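Local coordinates for glutathione synthetase-like effector 30 (Gpa-GSS30-apo) (Globodera pallida, PDB 5OET), which probably acts as an effector of a plant-parasitic nematode, having arisen by neofunctionalization of a housekeeping glutathione synthetase, at residues Leu87-Arg98 against Phe516-Val525; Leu469-Cys480 against Ser494-Ala505. All coordinates share one frame; numbering follows the deposited sequence.

Contact 1: Leu87-Arg98 against Phe516-Val525; sequences LPLSLYPSPFPR and FSVYDSPYLV
P88 CB meets V518 CG2 of the C-terminal strand at 3.8 Å and CZ of F516, just before that strand, at the same distance. Next to it the L87 side chain runs slantwise past the Y519 ring, CB to CD2 4.0 Å, while P88 O lies in the plane of that ring at its edge. Further along, the P93 ring lies beside Y523 and points the same way, and P95 CB meets V525 CG2. On the face that carries F96, its CB touches P522 CB.

Y519 N bonds P88 O and S90 N bonds Y519 O, then Y523 N bonds S94 O and F96 N bonds Y523 O. Y523 O also accepts from V525 N, and the two donors arrive from opposite faces of its plane.

The polar edge centres on the buried carboxylate of D520, swung toward the 87-98 segment with CG anti to the backbone N (chi1 -157°). S94 grips both oxygens from their syn sides, OG to OD2 at 2.6 Å and N to OD1 at 3.2 Å, while S521 N takes the anti side of OD1. N456 on strand 454-459 in turn bonds S94 OG. At the far end R98 N bonds V525 O at 3.1 Å, just after P97, the N-cap of helix 98-119. L89 and Y519 form a single bridge, whereas strand 94-96 runs parallel to 522-524, so that the chain's last residues join the mixed sheet.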
loop_
_atom_site.group_PDB
_atom_site.type_symbol
_atom_site.label_atom_id
_atom_site.label_comp_id
_atom_site.label_asym_id
_atom_site.label_seq_id
_atom_site.Cartn_x
_atom_site.Cartn_y
_atom_site.Cartn_z
ATOM N N LEU A 87 10.618 1.496 -1.452
ATOM C CA LEU A 87 11.467 2.237 -2.371
ATOM C C LEU A 87 12.228 3.311 -1.604
ATOM O O LEU A 87 11.633 4.033 -0.813
ATOM C CB LEU A 87 10.608 2.891 -3.445
ATOM C CG LEU A 87 9.847 1.945 -4.391
ATOM C CD1 LEU A 87 8.891 2.728 -5.286
ATOM C CD2 LEU A 87 10.788 1.106 -5.232
ATOM N N PRO A 88 13.540 3.443 -1.836
ATOM C CA PRO A 88 14.237 4.483 -1.090
ATOM C C PRO A 88 13.690 5.894 -1.382
ATOM O O PRO A 88 13.355 6.217 -2.514
ATOM C CB PRO A 88 15.689 4.325 -1.549
ATOM C CG PRO A 88 15.576 3.744 -2.905
ATOM C CD PRO A 88 14.439 2.772 -2.782
ATOM N N LEU A 89 13.633 6.700 -0.335
ATOM C CA LEU A 89 12.918 7.961 -0.315
ATOM C C LEU A 89 13.674 8.988 0.520
ATOM O O LEU A 89 14.474 8.650 1.400
ATOM C CB LEU A 89 11.525 7.752 0.270
ATOM C CG LEU A 89 11.431 7.142 1.696
ATOM C CD1 LEU A 89 11.223 8.209 2.756
ATOM C CD2 LEU A 89 10.312 6.115 1.825
ATOM N N SER A 90 13.441 10.249 0.216
ATOM C CA SER A 90 13.923 11.315 1.060
ATOM C C SER A 90 12.875 11.448 2.152
ATOM O O SER A 90 11.678 11.220 1.891
ATOM C CB SER A 90 14.058 12.610 0.274
ATOM O OG SER A 90 12.806 12.976 -0.264
ATOM N N LEU A 91 13.313 11.790 3.364
ATOM C CA LEU A 91 12.406 11.864 4.499
ATOM C C LEU A 91 11.426 13.030 4.351
ATOM O O LEU A 91 10.230 12.902 4.683
ATOM C CB LEU A 91 13.187 12.009 5.801
ATOM C CG LEU A 91 12.402 11.928 7.124
ATOM C CD1 LEU A 91 11.596 10.658 7.267
ATOM C CD2 LEU A 91 13.347 12.027 8.301
ATOM N N TYR A 92 11.937 14.148 3.846
ATOM C CA TYR A 92 11.180 15.364 3.709
ATOM C C TYR A 92 11.311 15.838 2.283
ATOM O O TYR A 92 12.270 15.472 1.582
ATOM C CB TYR A 92 11.698 16.433 4.688
ATOM C CG TYR A 92 11.289 16.175 6.122
ATOM C CD1 TYR A 92 9.970 16.354 6.523
ATOM C CD2 TYR A 92 12.219 15.723 7.071
ATOM C CE1 TYR A 92 9.575 16.095 7.825
ATOM C CE2 TYR A 92 11.834 15.461 8.396
ATOM C CZ TYR A 92 10.499 15.648 8.766
ATOM O OH TYR A 92 10.074 15.415 10.059
ATOM N N PRO A 93 10.347 16.649 1.828
ATOM C CA PRO A 93 10.427 17.127 0.456
ATOM C C PRO A 93 11.562 18.126 0.321
ATOM O O PRO A 93 11.796 18.909 1.230
ATOM C CB PRO A 93 9.050 17.752 0.207
ATOM C CG PRO A 93 8.462 18.004 1.541
ATOM C CD PRO A 93 9.151 17.130 2.535
ATOM N N SER A 94 12.301 18.043 -0.775
ATOM C CA SER A 94 13.461 18.914 -0.999
ATOM C C SER A 94 12.952 20.249 -1.524
ATOM O O SER A 94 11.979 20.270 -2.280
ATOM C CB SER A 94 14.431 18.291 -2.006
ATOM O OG SER A 94 15.095 17.158 -1.451
ATOM N N PRO A 95 13.588 21.361 -1.116
ATOM C CA PRO A 95 13.142 22.663 -1.620
ATOM C C PRO A 95 13.460 22.857 -3.106
ATOM O O PRO A 95 14.463 22.344 -3.608
ATOM C CB PRO A 95 13.905 23.668 -0.762
ATOM C CG PRO A 95 15.087 22.918 -0.269
ATOM C CD PRO A 95 14.670 21.495 -0.128
ATOM N N PHE A 96 12.592 23.585 -3.794
ATOM C CA PHE A 96 12.703 23.791 -5.232
ATOM C C PHE A 96 12.039 25.151 -5.558
ATOM O O PHE A 96 10.966 25.464 -5.018
ATOM C CB PHE A 96 12.040 22.617 -6.010
ATOM C CG PHE A 96 12.504 22.500 -7.447
ATOM C CD1 PHE A 96 13.663 21.806 -7.764
ATOM C CD2 PHE A 96 11.796 23.113 -8.484
ATOM C CE1 PHE A 96 14.104 21.720 -9.079
ATOM C CE2 PHE A 96 12.235 23.031 -9.804
ATOM C CZ PHE A 96 13.390 22.329 -10.099
ATOM N N PRO A 97 12.683 25.971 -6.413
ATOM C CA PRO A 97 12.102 27.269 -6.765
ATOM C C PRO A 97 10.714 27.192 -7.389
ATOM O O PRO A 97 10.533 26.442 -8.318
ATOM C CB PRO A 97 13.109 27.828 -7.765
ATOM C CG PRO A 97 14.407 27.284 -7.297
ATOM C CD PRO A 97 14.094 25.887 -6.828
ATOM N N ARG A 98 9.756 27.961 -6.885
ATOM C CA ARG A 98 8.415 28.006 -7.453
ATOM C C ARG A 98 8.369 28.361 -8.939
ATOM O O ARG A 98 7.577 27.792 -9.688
ATOM C CB ARG A 98 7.552 29.017 -6.700
ATOM C CG ARG A 98 6.098 29.126 -7.168
ATOM C CD ARG A 98 5.242 29.948 -6.216
ATOM N NE ARG A 98 4.933 29.191 -4.989
ATOM C CZ ARG A 98 5.478 29.368 -3.776
ATOM N NH1 ARG A 98 6.416 30.300 -3.546
ATOM N NH2 ARG A 98 5.080 28.592 -2.780
ATOM N N PHE A 516 23.389 6.081 -7.172
ATOM C CA PHE A 516 22.235 5.676 -6.384
ATOM C C PHE A 516 21.364 6.891 -6.045
ATOM O O PHE A 516 21.869 7.922 -5.533
ATOM C CB PHE A 516 22.659 4.955 -5.091
ATOM C CG PHE A 516 21.545 4.842 -4.080
ATOM C CD1 PHE A 516 21.280 5.891 -3.191
ATOM C CD2 PHE A 516 20.729 3.705 -4.035
ATOM C CE1 PHE A 516 20.227 5.806 -2.287
ATOM C CE2 PHE A 516 19.686 3.612 -3.120
ATOM C CZ PHE A 516 19.432 4.664 -2.253
ATOM N N SER A 517 20.058 6.737 -6.274
ATOM C CA SER A 517 19.124 7.841 -6.172
ATOM C C SER A 517 17.906 7.469 -5.323
ATOM O O SER A 517 17.786 6.336 -4.863
ATOM C CB SER A 517 18.688 8.276 -7.559
ATOM O OG SER A 517 17.549 7.549 -7.959
ATOM N N VAL A 518 17.006 8.429 -5.140
ATOM C CA VAL A 518 15.991 8.363 -4.107
ATOM C C VAL A 518 14.740 9.110 -4.589
ATOM O O VAL A 518 14.838 10.123 -5.239
ATOM C CB VAL A 518 16.598 8.943 -2.800
ATOM C CG1 VAL A 518 15.665 9.888 -2.053
ATOM C CG2 VAL A 518 17.055 7.830 -1.890
ATOM N N TYR A 519 13.559 8.613 -4.275
ATOM C CA TYR A 519 12.354 9.317 -4.671
ATOM C C TYR A 519 12.166 10.474 -3.748
ATOM O O TYR A 519 12.463 10.397 -2.579
ATOM C CB TYR A 519 11.135 8.412 -4.625
ATOM C CG TYR A 519 11.166 7.423 -5.729
ATOM C CD1 TYR A 519 10.663 7.740 -7.005
ATOM C CD2 TYR A 519 11.741 6.164 -5.529
ATOM C CE1 TYR A 519 10.720 6.816 -8.039
ATOM C CE2 TYR A 519 11.807 5.238 -6.550
ATOM C CZ TYR A 519 11.302 5.574 -7.799
ATOM O OH TYR A 519 11.404 4.632 -8.760
ATOM N N ASP A 520 11.639 11.548 -4.285
ATOM C CA ASP A 520 11.537 12.781 -3.553
ATOM C C ASP A 520 10.273 13.480 -4.036
ATOM O O ASP A 520 9.600 12.976 -4.914
ATOM C CB ASP A 520 12.794 13.612 -3.837
ATOM C CG ASP A 520 13.086 14.637 -2.761
ATOM O OD1 ASP A 520 12.130 15.083 -2.076
ATOM O OD2 ASP A 520 14.277 15.007 -2.592
ATOM N N SER A 521 9.936 14.610 -3.452
ATOM C CA SER A 521 8.899 15.467 -4.013
ATOM C C SER A 521 9.216 16.945 -3.693
ATOM O O SER A 521 9.857 17.240 -2.693
ATOM C CB SER A 521 7.512 15.043 -3.503
ATOM O OG SER A 521 7.305 15.468 -2.177
ATOM N N PRO A 522 8.786 17.871 -4.559
ATOM C CA PRO A 522 9.243 19.234 -4.404
ATOM C C PRO A 522 8.484 19.964 -3.312
ATOM O O PRO A 522 7.289 19.711 -3.125
ATOM C CB PRO A 522 8.938 19.850 -5.767
ATOM C CG PRO A 522 7.704 19.145 -6.186
ATOM C CD PRO A 522 7.815 17.749 -5.652
ATOM N N TYR A 523 9.196 20.817 -2.573
ATOM C CA TYR A 523 8.583 21.823 -1.716
ATOM C C TYR A 523 8.894 23.185 -2.349
ATOM O O TYR A 523 10.049 23.596 -2.413
ATOM C CB TYR A 523 9.117 21.742 -0.282
ATOM C CG TYR A 523 8.309 22.545 0.714
ATOM C CD1 TYR A 523 8.563 23.906 0.919
ATOM C CD2 TYR A 523 7.286 21.947 1.454
ATOM C CE1 TYR A 523 7.833 24.641 1.845
ATOM C CE2 TYR A 523 6.540 22.679 2.367
ATOM C CZ TYR A 523 6.811 24.025 2.560
ATOM O OH TYR A 523 6.075 24.744 3.478
ATOM N N LEU A 524 7.855 23.870 -2.819
ATOM C CA LEU A 524 8.031 25.079 -3.611
ATOM C C LEU A 524 8.329 26.292 -2.766
ATOM O O LEU A 524 7.450 27.014 -2.312
ATOM C CB LEU A 524 6.851 25.333 -4.537
ATOM C CG LEU A 524 6.649 24.197 -5.543
ATOM C CD1 LEU A 524 5.446 24.570 -6.394
ATOM C CD2 LEU A 524 7.883 23.896 -6.390
ATOM N N VAL A 525 9.619 26.450 -2.547
ATOM C CA VAL A 525 10.245 27.647 -2.030
ATOM C C VAL A 525 9.913 28.899 -2.895
ATOM O O VAL A 525 10.338 29.051 -4.059
ATOM C CB VAL A 525 11.769 27.364 -1.944
ATOM C CG1 VAL A 525 12.611 28.615 -2.055
ATOM C CG2 VAL A 525 12.066 26.575 -0.674
#

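Contact 2: Leu469-Cys480 against Ser494-Ala505; sequences LDATPELGIFGC and SRTGHMMKSKLA
F478 and M499 meet on one face of the hairpin, where the ring's CE2 lies 3.6 Å from M499 CG and the sulfur sits obliquely, 5.0 Å from the ring centroid, in a Met-aromatic contact. With CG between the backbone N and the carbonyl carbon (chi1 63°), the M499 chain turns toward the ring, whose edge faces the G497-H498 peptide in plane. On the other face M500 meets P473 and L475: SD lies 3.7 Å from P473 CB and CE 3.8 Å from L475 CD1. I477 CD1 packs on H498 CB beyond.

Paired antiparallel bonds hold this register, among them G476 N to M499 O and M499 N to G476 O, both 2.9 Å. At the closing end S494 OG accepts from C480 N at 2.8 Å and donates to R495 O, while S494 N bonds C480 O; C480 is further anchored by its disulfide to C164.

Strand 160-173 pairs with 469-484 along its other edge, through backbone hydrogen bonds of L475 with Y169 and I477 with A167, and strand 454-459 joins near L469 and A471. Helix 225-240 packs M228 and T232 against C480 and S494, and F101 of helix 98-119 meets the H498 ring edge-to-face.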
loop_
_atom_site.group_PDB
_atom_site.type_symbol
_atom_site.label_atom_id
_atom_site.label_comp_id
_atom_site.label_asym_id
_atom_site.label_seq_id
_atom_site.Cartn_x
_atom_site.Cartn_y
_atom_site.Cartn_z
ATOM N N LEU A 469 22.550 14.875 4.247
ATOM C CA LEU A 469 23.302 14.735 3.005
ATOM C C LEU A 469 23.105 15.945 2.112
ATOM O O LEU A 469 22.006 16.500 2.067
ATOM C CB LEU A 469 22.799 13.531 2.214
ATOM C CG LEU A 469 23.274 12.182 2.710
ATOM C CD1 LEU A 469 22.395 11.099 2.110
ATOM C CD2 LEU A 469 24.754 11.982 2.383
ATOM N N ASP A 470 24.149 16.316 1.373
ATOM C CA ASP A 470 23.978 17.138 0.173
ATOM C C ASP A 470 23.352 16.282 -0.910
ATOM O O ASP A 470 23.823 15.186 -1.157
ATOM C CB ASP A 470 25.325 17.656 -0.327
ATOM C CG ASP A 470 26.003 18.579 0.668
ATOM O OD1 ASP A 470 25.536 18.651 1.835
ATOM O OD2 ASP A 470 27.009 19.217 0.265
ATOM N N ALA A 471 22.304 16.781 -1.554
ATOM C CA ALA A 471 21.702 16.111 -2.714
ATOM C C ALA A 471 21.289 17.092 -3.793
ATOM O O ALA A 471 21.041 18.251 -3.505
ATOM C CB ALA A 471 20.498 15.302 -2.277
ATOM N N THR A 472 21.200 16.601 -5.026
ATOM C CA THR A 472 20.735 17.387 -6.168
ATOM C C THR A 472 19.421 16.765 -6.623
ATOM O O THR A 472 19.418 15.611 -7.035
ATOM C CB THR A 472 21.739 17.387 -7.358
ATOM O OG1 THR A 472 22.191 16.054 -7.620
ATOM C CG2 THR A 472 22.938 18.242 -7.066
ATOM N N PRO A 473 18.302 17.518 -6.531
ATOM C CA PRO A 473 17.036 17.024 -7.043
ATOM C C PRO A 473 16.915 17.137 -8.577
ATOM O O PRO A 473 17.621 17.922 -9.208
ATOM C CB PRO A 473 16.004 17.902 -6.340
ATOM C CG PRO A 473 16.700 19.174 -6.086
ATOM C CD PRO A 473 18.172 18.881 -5.983
ATOM N N GLU A 474 16.021 16.325 -9.137
ATOM C CA GLU A 474 15.764 16.253 -10.565
ATOM C C GLU A 474 14.250 16.167 -10.705
ATOM O O GLU A 474 13.639 15.242 -10.210
ATOM C CB GLU A 474 16.435 15.019 -11.173
ATOM C CG GLU A 474 16.429 14.953 -12.700
ATOM C CD GLU A 474 16.551 13.523 -13.263
ATOM O OE1 GLU A 474 15.607 12.693 -13.083
ATOM O OE2 GLU A 474 17.580 13.227 -13.917
ATOM N N LEU A 475 13.665 17.149 -11.382
ATOM C CA LEU A 475 12.211 17.283 -11.554
ATOM C C LEU A 475 11.736 16.607 -12.828
ATOM O O LEU A 475 12.206 16.935 -13.892
ATOM C CB LEU A 475 11.870 18.765 -11.648
ATOM C CG LEU A 475 10.426 19.200 -11.827
ATOM C CD1 LEU A 475 9.601 18.907 -10.580
ATOM C CD2 LEU A 475 10.417 20.684 -12.164
ATOM N N GLY A 476 10.795 15.679 -12.718
ATOM C CA GLY A 476 10.192 15.018 -13.884
ATOM C C GLY A 476 8.760 15.477 -14.069
ATOM O O GLY A 476 7.955 15.351 -13.152
ATOM N N ILE A 477 8.434 16.020 -15.233
ATOM C CA ILE A 477 7.067 16.410 -15.519
ATOM C C ILE A 477 6.413 15.396 -16.457
ATOM O O ILE A 477 6.894 15.194 -17.573
ATOM C CB ILE A 477 7.014 17.791 -16.183
ATOM C CG1 ILE A 477 7.659 18.855 -15.289
ATOM C CG2 ILE A 477 5.576 18.161 -16.519
ATOM C CD1 ILE A 477 7.008 19.042 -13.934
ATOM N N PHE A 478 5.308 14.804 -16.012
ATOM C CA PHE A 478 4.490 13.911 -16.835
ATOM C C PHE A 478 3.428 14.626 -17.661
ATOM O O PHE A 478 2.784 15.535 -17.175
ATOM C CB PHE A 478 3.743 12.917 -15.947
ATOM C CG PHE A 478 4.630 11.953 -15.240
ATOM C CD1 PHE A 478 5.004 10.766 -15.846
ATOM C CD2 PHE A 478 5.076 12.222 -13.956
ATOM C CE1 PHE A 478 5.808 9.853 -15.193
ATOM C CE2 PHE A 478 5.900 11.319 -13.296
ATOM C CZ PHE A 478 6.265 10.127 -13.911
ATOM N N GLY A 479 3.220 14.164 -18.889
ATOM C CA GLY A 479 2.045 14.536 -19.690
ATOM C C GLY A 479 1.741 13.521 -20.787
ATOM O O GLY A 479 2.656 12.902 -21.333
ATOM N N CYS A 480 0.461 13.351 -21.110
ATOM C CA CYS A 480 0.060 12.438 -22.185
ATOM C C CYS A 480 -0.791 13.099 -23.242
ATOM O O CYS A 480 -1.543 14.011 -22.968
ATOM C CB CYS A 480 -0.716 11.223 -21.670
ATOM S SG CYS A 480 0.095 10.268 -20.395
ATOM N N SER A 494 -3.966 14.999 -21.577
ATOM C CA SER A 494 -4.162 14.600 -20.182
ATOM C C SER A 494 -3.768 15.721 -19.247
ATOM O O SER A 494 -3.136 16.679 -19.672
ATOM C CB SER A 494 -3.314 13.369 -19.847
ATOM O OG SER A 494 -1.939 13.697 -19.728
ATOM N N ARG A 495 -4.131 15.588 -17.974
ATOM C CA ARG A 495 -3.600 16.460 -16.919
ATOM C C ARG A 495 -2.080 16.271 -16.868
ATOM O O ARG A 495 -1.561 15.253 -17.341
ATOM C CB ARG A 495 -4.216 16.132 -15.555
ATOM C CG ARG A 495 -3.841 14.751 -15.019
ATOM C CD ARG A 495 -4.285 14.501 -13.578
ATOM N NE ARG A 495 -5.689 14.067 -13.464
ATOM C CZ ARG A 495 -6.697 14.793 -12.965
ATOM N NH1 ARG A 495 -6.509 16.032 -12.494
ATOM N NH2 ARG A 495 -7.920 14.265 -12.929
ATOM N N THR A 496 -1.374 17.254 -16.328
ATOM C CA THR A 496 0.052 17.119 -16.072
ATOM C C THR A 496 0.276 16.477 -14.724
ATOM O O THR A 496 -0.597 16.509 -13.851
ATOM C CB THR A 496 0.775 18.459 -16.070
ATOM O OG1 THR A 496 -0.052 19.416 -15.403
ATOM C CG2 THR A 496 1.069 18.886 -17.497
ATOM N N GLY A 497 1.453 15.876 -14.588
ATOM C CA GLY A 497 1.921 15.291 -13.339
ATOM C C GLY A 497 3.366 15.669 -13.089
ATOM O O GLY A 497 4.019 16.245 -13.966
ATOM N N HIS A 498 3.875 15.332 -11.909
ATOM C CA HIS A 498 5.255 15.688 -11.558
ATOM C C HIS A 498 5.806 14.848 -10.423
ATOM O O HIS A 498 5.095 14.516 -9.480
ATOM C CB HIS A 498 5.338 17.176 -11.189
ATOM C CG HIS A 498 4.543 17.526 -9.979
ATOM N ND1 HIS A 498 3.204 17.862 -10.023
ATOM C CD2 HIS A 498 4.892 17.539 -8.673
ATOM C CE1 HIS A 498 2.771 18.088 -8.792
ATOM N NE2 HIS A 498 3.777 17.910 -7.955
ATOM N N MET A 499 7.093 14.558 -10.519
ATOM C CA MET A 499 7.815 13.766 -9.535
ATOM C C MET A 499 9.201 14.356 -9.365
ATOM O O MET A 499 9.579 15.279 -10.091
ATOM C CB MET A 499 7.949 12.342 -10.046
ATOM C CG MET A 499 8.781 12.263 -11.325
ATOM S SD MET A 499 9.430 10.625 -11.573
ATOM C CE MET A 499 10.637 10.576 -10.278
ATOM N N MET A 500 9.975 13.786 -8.458
ATOM C CA MET A 500 11.334 14.263 -8.231
ATOM C C MET A 500 12.208 13.113 -7.799
ATOM O O MET A 500 11.733 12.152 -7.215
ATOM C CB MET A 500 11.309 15.368 -7.188
ATOM C CG MET A 500 12.603 16.117 -6.973
ATOM S SD MET A 500 12.312 17.705 -6.140
ATOM C CE MET A 500 11.846 18.666 -7.558
ATOM N N LYS A 501 13.480 13.198 -8.134
ATOM C CA LYS A 501 14.458 12.206 -7.718
ATOM C C LYS A 501 15.698 12.952 -7.287
ATOM O O LYS A 501 16.133 13.832 -7.988
ATOM C CB LYS A 501 14.781 11.234 -8.864
ATOM C CG LYS A 501 13.720 10.182 -9.134
ATOM C CD LYS A 501 14.021 8.811 -8.517
ATOM C CE LYS A 501 14.831 7.907 -9.445
ATOM N NZ LYS A 501 15.062 6.557 -8.854
ATOM N N SER A 502 16.227 12.612 -6.117
ATOM C CA SER A 502 17.455 13.202 -5.595
ATOM C C SER A 502 18.553 12.166 -5.594
ATOM O O SER A 502 18.303 11.012 -5.269
ATOM C CB SER A 502 17.245 13.697 -4.181
ATOM O OG SER A 502 16.340 14.772 -4.176
ATOM N N LYS A 503 19.759 12.591 -5.971
ATOM C CA LYS A 503 20.957 11.767 -5.879
ATOM C C LYS A 503 21.943 12.475 -4.990
ATOM O O LYS A 503 21.785 13.665 -4.778
ATOM C CB LYS A 503 21.566 11.496 -7.260
ATOM C CG LYS A 503 22.015 12.718 -8.040
ATOM C CD LYS A 503 23.110 12.344 -9.046
ATOM C CE LYS A 503 23.434 13.460 -10.019
ATOM N NZ LYS A 503 22.210 13.975 -10.706
ATOM N N LEU A 504 22.928 11.754 -4.454
ATOM C CA LEU A 504 24.070 12.376 -3.783
ATOM C C LEU A 504 24.833 13.321 -4.697
ATOM O O LEU A 504 24.998 13.039 -5.885
ATOM C CB LEU A 504 25.083 11.333 -3.343
ATOM C CG LEU A 504 24.753 10.379 -2.213
ATOM C CD1 LEU A 504 26.026 9.605 -1.884
ATOM C CD2 LEU A 504 24.216 11.108 -0.988
ATOM N N ALA A 505 25.299 14.425 -4.121
ATOM C CA ALA A 505 26.301 15.275 -4.735
ATOM C C ALA A 505 27.693 14.852 -4.233
ATOM O O ALA A 505 28.687 14.921 -4.961
ATOM C CB ALA A 505 26.013 16.720 -4.388
#

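Contact 2 is nested along the chain inside the long loop closed by contact 1, whose two segments are 418 residues apart; the hairpin segments of contact 2 are only 14 apart. Their centres lie about 8 Å from each other in one mixed sheet, where strand 490-504 is the antiparallel neighbour of 517-524. The two meet directly: V518 O and S502 N are 3.0 Å apart, probably hydrogen-bonded, and S502 OG probably bonds D520 OD2 at 2.6 Å. K501 NZ bonds S517 OG. The hairpin thus bridges strand 160-173 to the C-terminal strand, which then carries the sheet on to strand 94-96, from the first quarter of the chain.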